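Local coordinates for glycine cleavage system H protein (Mycobacterium tuberculosis, PDB 3IFT) that probably carries the methylamine group of glycine on a covalently bound lipoyl cofactor from the P protein to the T protein of the glycine cleavage system, at residues V35-Y40 / G108-I113. Numbering follows the deposited sequence.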
loop_
_atom_site.group_PDB
_atom_site.type_symbol
_atom_site.label_atom_id
_atom_site.label_comp_id
_atom_site.label_asym_id
_atom_site.label_seq_id
_atom_site.Cartn_x
_atom_site.Cartn_y
_atom_site.Cartn_z
ATOM N N VAL A 35 -0.598 -2.444 -3.984
ATOM C CA VAL A 35 -0.298 -1.670 -2.825
ATOM C C VAL A 35 -1.050 -2.165 -1.601
ATOM O O VAL A 35 -2.242 -2.492 -1.651
ATOM C CB VAL A 35 -0.668 -0.195 -3.106
ATOM C CG1 VAL A 35 -0.327 0.685 -1.968
ATOM C CG2 VAL A 35 0.042 0.293 -4.403
ATOM N N GLY A 36 -0.339 -2.193 -0.479
ATOM C CA GLY A 36 -0.937 -2.461 0.807
ATOM C C GLY A 36 -0.162 -1.724 1.858
ATOM O O GLY A 36 0.694 -0.860 1.573
ATOM N N ILE A 37 -0.483 -2.041 3.098
ATOM C CA ILE A 37 0.278 -1.513 4.210
ATOM C C ILE A 37 1.158 -2.598 4.751
ATOM O O ILE A 37 0.885 -3.793 4.614
ATOM C CB ILE A 37 -0.595 -0.917 5.335
ATOM C CG1 ILE A 37 -1.597 -1.946 5.890
ATOM C CG2 ILE A 37 -1.297 0.346 4.848
ATOM C CD1 ILE A 37 -2.219 -1.467 7.175
ATOM N N THR A 38 2.253 -2.182 5.350
ATOM C CA THR A 38 3.241 -3.140 5.804
ATOM C C THR A 38 2.758 -3.905 7.042
ATOM O O THR A 38 1.801 -3.539 7.682
ATOM C CB THR A 38 4.545 -2.397 6.068
ATOM O OG1 THR A 38 4.343 -1.489 7.143
ATOM C CG2 THR A 38 4.932 -1.611 4.776
ATOM N N ASP A 39 3.441 -4.979 7.359
ATOM C CA ASP A 39 3.280 -5.668 8.620
ATOM C C ASP A 39 3.393 -4.761 9.818
ATOM O O ASP A 39 2.582 -4.816 10.727
ATOM C CB ASP A 39 4.307 -6.753 8.702
ATOM C CG ASP A 39 4.113 -7.661 9.877
ATOM O OD1 ASP A 39 2.985 -7.755 10.378
ATOM O OD2 ASP A 39 5.112 -8.299 10.275
ATOM N N TYR A 40 4.389 -3.888 9.799
ATOM C CA TYR A 40 4.570 -2.917 10.848
ATOM C C TYR A 40 3.355 -2.009 10.968
ATOM O O TYR A 40 2.883 -1.789 12.049
ATOM C CB TYR A 40 5.797 -2.076 10.535
ATOM C CG TYR A 40 5.908 -0.830 11.350
ATOM C CD1 TYR A 40 6.606 -0.845 12.561
ATOM C CD2 TYR A 40 5.344 0.356 10.932
ATOM C CE1 TYR A 40 6.738 0.278 13.316
ATOM C CE2 TYR A 40 5.450 1.499 11.701
ATOM C CZ TYR A 40 6.188 1.459 12.883
ATOM O OH TYR A 40 6.353 2.575 13.682
ATOM N N GLY A 108 -4.322 -9.298 2.194
ATOM C CA GLY A 108 -4.657 -8.036 2.780
ATOM C C GLY A 108 -4.268 -6.860 1.926
ATOM O O GLY A 108 -4.355 -5.743 2.386
ATOM N N TRP A 109 -3.800 -7.097 0.703
ATOM C CA TRP A 109 -3.518 -6.013 -0.254
ATOM C C TRP A 109 -4.716 -5.067 -0.384
ATOM O O TRP A 109 -5.869 -5.434 -0.158
ATOM C CB TRP A 109 -3.120 -6.589 -1.625
ATOM C CG TRP A 109 -4.279 -7.276 -2.338
ATOM C CD1 TRP A 109 -4.725 -8.539 -2.137
ATOM C CD2 TRP A 109 -5.119 -6.710 -3.339
ATOM N NE1 TRP A 109 -5.795 -8.797 -2.949
ATOM C CE2 TRP A 109 -6.055 -7.687 -3.699
ATOM C CE3 TRP A 109 -5.166 -5.464 -3.979
ATOM C CZ2 TRP A 109 -7.034 -7.465 -4.683
ATOM C CZ3 TRP A 109 -6.151 -5.244 -4.935
ATOM C CH2 TRP A 109 -7.043 -6.238 -5.291
ATOM N N LEU A 110 -4.450 -3.810 -0.692
ATOM C CA LEU A 110 -5.521 -2.823 -0.725
ATOM C C LEU A 110 -6.010 -2.538 -2.127
ATOM O O LEU A 110 -7.204 -2.551 -2.372
ATOM C CB LEU A 110 -5.050 -1.520 -0.092
ATOM C CG LEU A 110 -4.538 -1.771 1.320
ATOM C CD1 LEU A 110 -4.007 -0.500 1.827
ATOM C CD2 LEU A 110 -5.633 -2.341 2.260
ATOM N N LEU A 111 -5.080 -2.237 -3.019
ATOM C CA LEU A 111 -5.430 -1.765 -4.347
ATOM C C LEU A 111 -4.258 -1.860 -5.283
ATOM O O LEU A 111 -3.112 -2.067 -4.863
ATOM C CB LEU A 111 -5.928 -0.316 -4.306
ATOM C CG LEU A 111 -5.031 0.831 -3.857
ATOM C CD1 LEU A 111 -3.882 1.075 -4.813
ATOM C CD2 LEU A 111 -5.880 2.125 -3.767
ATOM N N ASP A 112 -4.566 -1.699 -6.561
ATOM C CA ASP A 112 -3.576 -1.692 -7.588
ATOM C C ASP A 112 -3.614 -0.341 -8.222
ATOM O O ASP A 112 -4.676 0.261 -8.371
ATOM C CB ASP A 112 -3.887 -2.699 -8.683
ATOM C CG ASP A 112 -3.729 -4.093 -8.250
ATOM O OD1 ASP A 112 -3.178 -4.362 -7.148
ATOM O OD2 ASP A 112 -4.189 -4.945 -9.022
ATOM N N ILE A 113 -2.457 0.124 -8.633
ATOM C CA ILE A 113 -2.397 1.362 -9.380
ATOM C C ILE A 113 -1.811 0.930 -10.699
ATOM O O ILE A 113 -0.874 0.145 -10.754
ATOM C CB ILE A 113 -1.568 2.462 -8.680
ATOM C CG1 ILE A 113 -2.191 2.772 -7.304
ATOM C CG2 ILE A 113 -1.495 3.707 -9.562
ATOM C CD1 ILE A 113 -1.347 3.627 -6.390
HETATM O O HOH W 1 -2.129 -4.353 3.143
#
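Val35 and Leu111 form an antiparallel hydrogen-bonded pair where strand 32-37 meets strand 111-114. Val35 N donates to Leu111 O at 2.7 Å, almost in line with the carbonyl (C=O...N angle 178°). In return Val35 O accepts two bonds, both in its carbonyl plane: a short one of 2.7 Å from Leu110 N and a longer one of 3.2 Å from Leu111 N. Two residues thus face one, a classic beta bulge. Further along, a water bridges the two backbones between Ile37 and Gly108. It accepts from Ile37 N and is hydrogen-bonded to Gly108 O. The pair lies in the middle of the larger antiparallel sheet of the H protein, whose lipoyl domain is a barrel-sandwich hybrid, with strand 23-29 beside 32-37 and strand 84-89 beside 111-114. Val35 and Leu111 point side by side to the same face, and Val35 CB lies 3.9 Å from Leu111 CD1. Ile113 adds its tip, CD1, to Val35 CG2 on that face. Phe66 of strand 65-71 packs against both Leu111 and Ile113. Leu110 instead turns toward the opposing strand. Leu110 CG is anti to the carbonyl carbon (chi1 -56°) and rests 3.7 Å from Gly36 CA, where glycine has no side chain. Leu110 CD1 reaches Ile37 CG2 at 4.1 Å, the two side chains crossing at a slant. Val100 of helix 99-102 touches both Ile37 and Leu110.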